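FprA (Mycobacterium tuberculosis, PDB 1LQT) transfers electrons between NADPH and ferredoxin through a bound FAD, and may supply electrons to cytochrome P450 systems. Local coordinates at the flavin-adenine dinucleotide site. Numbering follows the deposited sequence.

The flavin-adenine dinucleotide site. Residues 9-14, 40-41, 47-48, 52-53, 60, 84, 103-105, 107, 158, 359, 366-368, 371. With FAD (flavin-adenine dinucleotide), chain B.
FAD lies extended and almost wholly buried in a Rossmann-type pocket. At the adenine end, the main chain of Val84 reads the base edge: its N donates to N1A (3.1 Å) and its O takes the 6-amino N6A on an in-plane lone pair. Met41 CB presses on one adenine face, while Val9 CG1, anti to the backbone N (chi1 180°), and Val104 CG1 press on the other. Glu40, ending strand 34-40, clamps the ribose: OE2 takes the 2'-hydroxyl O2B (2.7 Å) on its syn lone pair, whereas OE1 is met from above the carboxylate plane by the 3'-hydroxyl O3B. Ser11 OG also donates to OE1 (2.7 Å), steadying the carboxylate. Leu48 N gives O2A of the adenosine-side phosphate an almost straight bond (172°). On the flavin-side phosphate, Ser14 grips O1P twice, through its N and through OG (2.7 Å), which chi1 71° places between backbone N and carbonyl carbon, and Trp359 N binds O2P (2.8 Å). The Trp359 indole turns one face to the ribityl chain, with C5' over its five-membered ring. Ribityl O3' donates to Gly366 O from above the carbonyl plane and accepts from Asn371 ND2 in the amide plane (3.1 Å); that amide also donates to Ile368 O. At the isoalloxazine, Ile368 N donates an almost straight bond to the C2 carbonyl O2 (2.9 Å), Val53 CG2 sits over the central ring near N5, and Val158 CG2 touches methyl C7M (3.7 Å). The glycine-rich turn 10-12 joins strand 4-9 to helix 13-28, whose N-terminal end faces the pyrophosphate and probably helps offset its charge; the flavin reaches toward helix 157-167, whose first residues probably help to bind NADP(+).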
# COMPACT_ATOMS: atom_id res chain seq x y z
N VAL A 9 9.98 -9.71 9.27
CA VAL A 9 9.67 -10.12 7.91
C VAL A 9 8.92 -8.97 7.27
O VAL A 9 7.79 -8.66 7.63
CB VAL A 9 8.86 -11.42 7.88
CG1 VAL A 9 8.56 -11.81 6.46
CG2 VAL A 9 9.65 -12.52 8.63
N GLY A 10 9.58 -8.34 6.30
CA GLY A 10 9.13 -7.13 5.67
C GLY A 10 9.97 -5.95 6.12
O GLY A 10 10.60 -5.98 7.18
N SER A 11 9.94 -4.88 5.31
CA SER A 11 10.79 -3.71 5.52
C SER A 11 10.07 -2.40 5.22
O SER A 11 10.70 -1.41 4.89
CB SER A 11 12.06 -3.84 4.70
OG SER A 11 11.80 -3.76 3.31
N GLY A 12 8.75 -2.42 5.35
CA GLY A 12 7.96 -1.22 5.27
C GLY A 12 7.92 -0.48 6.60
O GLY A 12 8.67 -0.77 7.53
N PRO A 13 7.04 0.52 6.70
CA PRO A 13 6.94 1.30 7.93
C PRO A 13 6.75 0.49 9.19
O PRO A 13 7.40 0.77 10.18
CB PRO A 13 5.75 2.23 7.64
CG PRO A 13 5.70 2.35 6.21
CD PRO A 13 6.14 1.03 5.63
N SER A 14 5.83 -0.45 9.21
CA SER A 14 5.58 -1.17 10.45
C SER A 14 6.83 -1.95 10.89
O SER A 14 7.14 -1.98 12.07
CB SER A 14 4.33 -2.05 10.36
OG SER A 14 4.48 -3.18 9.54
N GLU A 40 13.38 -9.17 3.64
CA GLU A 40 12.48 -8.49 2.73
C GLU A 40 12.42 -9.22 1.41
O GLU A 40 13.44 -9.56 0.81
CB GLU A 40 12.97 -7.06 2.52
CG GLU A 40 12.36 -6.33 1.32
CD GLU A 40 10.84 -6.20 1.37
OE1 GLU A 40 10.33 -5.84 2.44
OE2 GLU A 40 10.21 -6.47 0.33
N MET A 41 11.20 -9.41 0.94
CA MET A 41 10.90 -10.08 -0.31
C MET A 41 11.57 -9.47 -1.56
O MET A 41 12.00 -10.18 -2.45
CB MET A 41 9.36 -10.01 -0.47
CG MET A 41 8.86 -10.41 -1.87
SD MET A 41 7.15 -10.90 -1.88
CE MET A 41 6.21 -9.22 -1.69
N GLY A 47 8.86 -0.91 1.61
CA GLY A 47 7.50 -1.31 1.36
C GLY A 47 6.77 -0.28 0.54
O GLY A 47 7.27 0.23 -0.47
N LEU A 48 5.55 0.04 0.94
CA LEU A 48 4.69 0.97 0.20
C LEU A 48 5.23 2.39 0.26
O LEU A 48 4.81 3.22 -0.55
CB LEU A 48 3.27 0.92 0.71
CG LEU A 48 2.48 -0.34 0.37
CD1 LEU A 48 1.17 -0.34 1.14
CD2 LEU A 48 2.20 -0.43 -1.12
N GLY A 52 4.14 2.25 -3.10
CA GLY A 52 2.74 2.61 -2.98
C GLY A 52 2.49 4.10 -3.10
O GLY A 52 1.79 4.53 -4.00
N VAL A 53 3.11 4.87 -2.22
CA VAL A 53 2.99 6.31 -2.25
C VAL A 53 3.21 6.78 -3.67
O VAL A 53 4.16 6.38 -4.35
CB VAL A 53 3.99 6.96 -1.27
CG1 VAL A 53 3.92 8.46 -1.38
CG2 VAL A 53 3.74 6.52 0.17
N ILE A 60 6.19 12.83 1.45
CA ILE A 60 6.11 11.92 2.60
C ILE A 60 7.09 10.77 2.52
O ILE A 60 7.38 10.16 3.51
CB ILE A 60 4.74 11.41 2.79
CG1 ILE A 60 4.26 10.77 1.52
CG2 ILE A 60 3.84 12.54 3.21
CD1 ILE A 60 3.50 9.61 1.86
N VAL A 84 9.83 -14.98 2.49
CA VAL A 84 9.45 -15.89 3.55
C VAL A 84 8.21 -16.62 3.07
O VAL A 84 7.24 -16.02 2.59
CB VAL A 84 9.26 -15.15 4.87
CG1 VAL A 84 8.79 -16.10 5.93
CG2 VAL A 84 10.57 -14.48 5.30
N ALA A 103 5.58 -8.35 9.27
CA ALA A 103 5.26 -6.99 8.89
C ALA A 103 5.07 -6.96 7.37
O ALA A 103 5.60 -6.10 6.66
CB ALA A 103 6.37 -6.04 9.34
N VAL A 104 4.28 -7.91 6.87
CA VAL A 104 4.24 -8.21 5.45
C VAL A 104 3.22 -7.38 4.68
O VAL A 104 3.11 -7.49 3.46
CB VAL A 104 3.96 -9.71 5.21
CG1 VAL A 104 5.13 -10.56 5.63
CG2 VAL A 104 2.63 -10.17 5.86
N GLY A 105 2.46 -6.56 5.38
CA GLY A 105 1.47 -5.73 4.70
C GLY A 105 0.41 -6.55 4.01
O GLY A 105 0.13 -7.71 4.37
N GLN A 107 -0.50 -7.66 0.32
CA GLN A 107 0.15 -7.78 -0.99
C GLN A 107 -0.78 -8.00 -2.17
O GLN A 107 -0.32 -7.96 -3.30
CB GLN A 107 1.21 -8.87 -0.93
CG GLN A 107 2.35 -8.59 0.02
CD GLN A 107 3.03 -7.27 -0.24
OE1 GLN A 107 3.44 -7.02 -1.38
NE2 GLN A 107 3.14 -6.44 0.76
N VAL A 158 -6.48 5.97 -2.39
CA VAL A 158 -5.81 5.31 -3.50
C VAL A 158 -6.57 5.56 -4.81
O VAL A 158 -5.98 5.67 -5.88
CB VAL A 158 -5.58 3.81 -3.22
CG1 VAL A 158 -4.99 3.12 -4.44
CG2 VAL A 158 -4.69 3.64 -2.02
N TRP A 359 -0.32 -3.42 8.48
CA TRP A 359 -1.54 -3.80 7.77
C TRP A 359 -1.89 -5.28 7.85
O TRP A 359 -3.06 -5.60 7.77
CB TRP A 359 -1.45 -3.30 6.33
CG TRP A 359 -1.66 -1.83 6.20
CD1 TRP A 359 -1.73 -0.92 7.20
CD2 TRP A 359 -1.92 -1.12 4.99
NE1 TRP A 359 -2.02 0.33 6.69
CE2 TRP A 359 -2.17 0.21 5.34
CE3 TRP A 359 -2.01 -1.50 3.65
CZ2 TRP A 359 -2.51 1.16 4.39
CZ3 TRP A 359 -2.37 -0.53 2.71
CH2 TRP A 359 -2.61 0.77 3.10
N GLY A 366 -4.80 3.31 7.11
CA GLY A 366 -4.02 4.24 7.87
C GLY A 366 -2.82 4.77 7.11
O GLY A 366 -2.18 4.06 6.33
N VAL A 367 -2.49 6.01 7.41
CA VAL A 367 -1.29 6.65 6.91
C VAL A 367 -0.06 5.98 7.53
O VAL A 367 -0.14 5.21 8.49
CB VAL A 367 -1.30 8.15 7.19
CG1 VAL A 367 -2.40 8.84 6.40
CG2 VAL A 367 -1.41 8.49 8.65
N ILE A 368 1.09 6.32 7.00
CA ILE A 368 2.32 5.71 7.46
C ILE A 368 2.46 5.76 8.97
O ILE A 368 2.80 4.77 9.62
CB ILE A 368 3.50 6.41 6.77
CG1 ILE A 368 3.51 6.05 5.28
CG2 ILE A 368 4.83 6.06 7.40
CD1 ILE A 368 4.28 7.03 4.40
N ASN A 371 1.26 3.27 11.82
CA ASN A 371 1.98 2.04 12.10
C ASN A 371 2.93 2.14 13.28
O ASN A 371 3.41 1.12 13.77
CB ASN A 371 2.71 1.61 10.83
CG ASN A 371 1.75 1.32 9.70
OD1 ASN A 371 1.05 0.34 9.76
ND2 ASN A 371 1.69 2.21 8.73
PA FAD B . 4.02 -2.34 3.63
O1A FAD B . 3.18 -2.91 2.56
O2A FAD B . 4.49 -0.93 3.54
O5B FAD B . 5.34 -3.24 3.78
C5B FAD B . 5.24 -4.66 3.72
C4B FAD B . 6.62 -5.17 3.31
O4B FAD B . 6.62 -6.58 3.52
C3B FAD B . 6.95 -4.94 1.83
O3B FAD B . 8.24 -4.40 1.65
C2B FAD B . 6.81 -6.32 1.24
O2B FAD B . 7.55 -6.56 0.06
C1B FAD B . 7.25 -7.20 2.42
N9A FAD B . 6.79 -8.58 2.35
C8A FAD B . 5.51 -9.00 2.09
N7A FAD B . 5.41 -10.32 2.12
C5A FAD B . 6.69 -10.78 2.37
C6A FAD B . 7.20 -12.07 2.50
N6A FAD B . 6.47 -13.17 2.43
N1A FAD B . 8.53 -12.18 2.77
C2A FAD B . 9.28 -11.05 2.90
N3A FAD B . 8.85 -9.79 2.80
C4A FAD B . 7.55 -9.70 2.53
N1 FAD B . 0.43 6.72 3.73
C2 FAD B . 0.80 8.02 3.94
O2 FAD B . 1.06 8.43 5.05
N3 FAD B . 0.86 8.87 2.85
C4 FAD B . 0.64 8.49 1.56
O4 FAD B . 0.75 9.31 0.62
C4X FAD B . 0.31 7.15 1.35
N5 FAD B . 0.11 6.67 0.08
C5X FAD B . -0.26 5.36 -0.11
C6 FAD B . -0.49 4.89 -1.38
C7 FAD B . -0.94 3.59 -1.61
C7M FAD B . -1.16 3.11 -3.02
C8 FAD B . -1.11 2.74 -0.51
C8M FAD B . -1.61 1.34 -0.70
C9 FAD B . -0.85 3.20 0.78
C9A FAD B . -0.42 4.50 1.00
N10 FAD B . -0.18 4.99 2.29
C10 FAD B . 0.21 6.30 2.47
C1' FAD B . -0.28 4.12 3.49
C2' FAD B . 1.04 3.41 3.78
O2' FAD B . 1.53 2.88 2.58
C3' FAD B . 0.81 2.28 4.81
O3' FAD B . 0.34 2.81 6.04
C4' FAD B . 2.06 1.50 5.21
O4' FAD B . 2.96 1.36 4.12
C5' FAD B . 1.68 0.11 5.74
O5' FAD B . 2.89 -0.43 6.27
P FAD B . 3.18 -1.98 6.45
O1P FAD B . 4.53 -2.02 7.05
O2P FAD B . 2.08 -2.70 7.16
O3P FAD B . 3.19 -2.60 4.99
O HOH W 1 2.07 -5.38 7.93
O HOH W 2 10.10 -3.00 -0.02
O HOH W 3 6.75 -3.60 6.94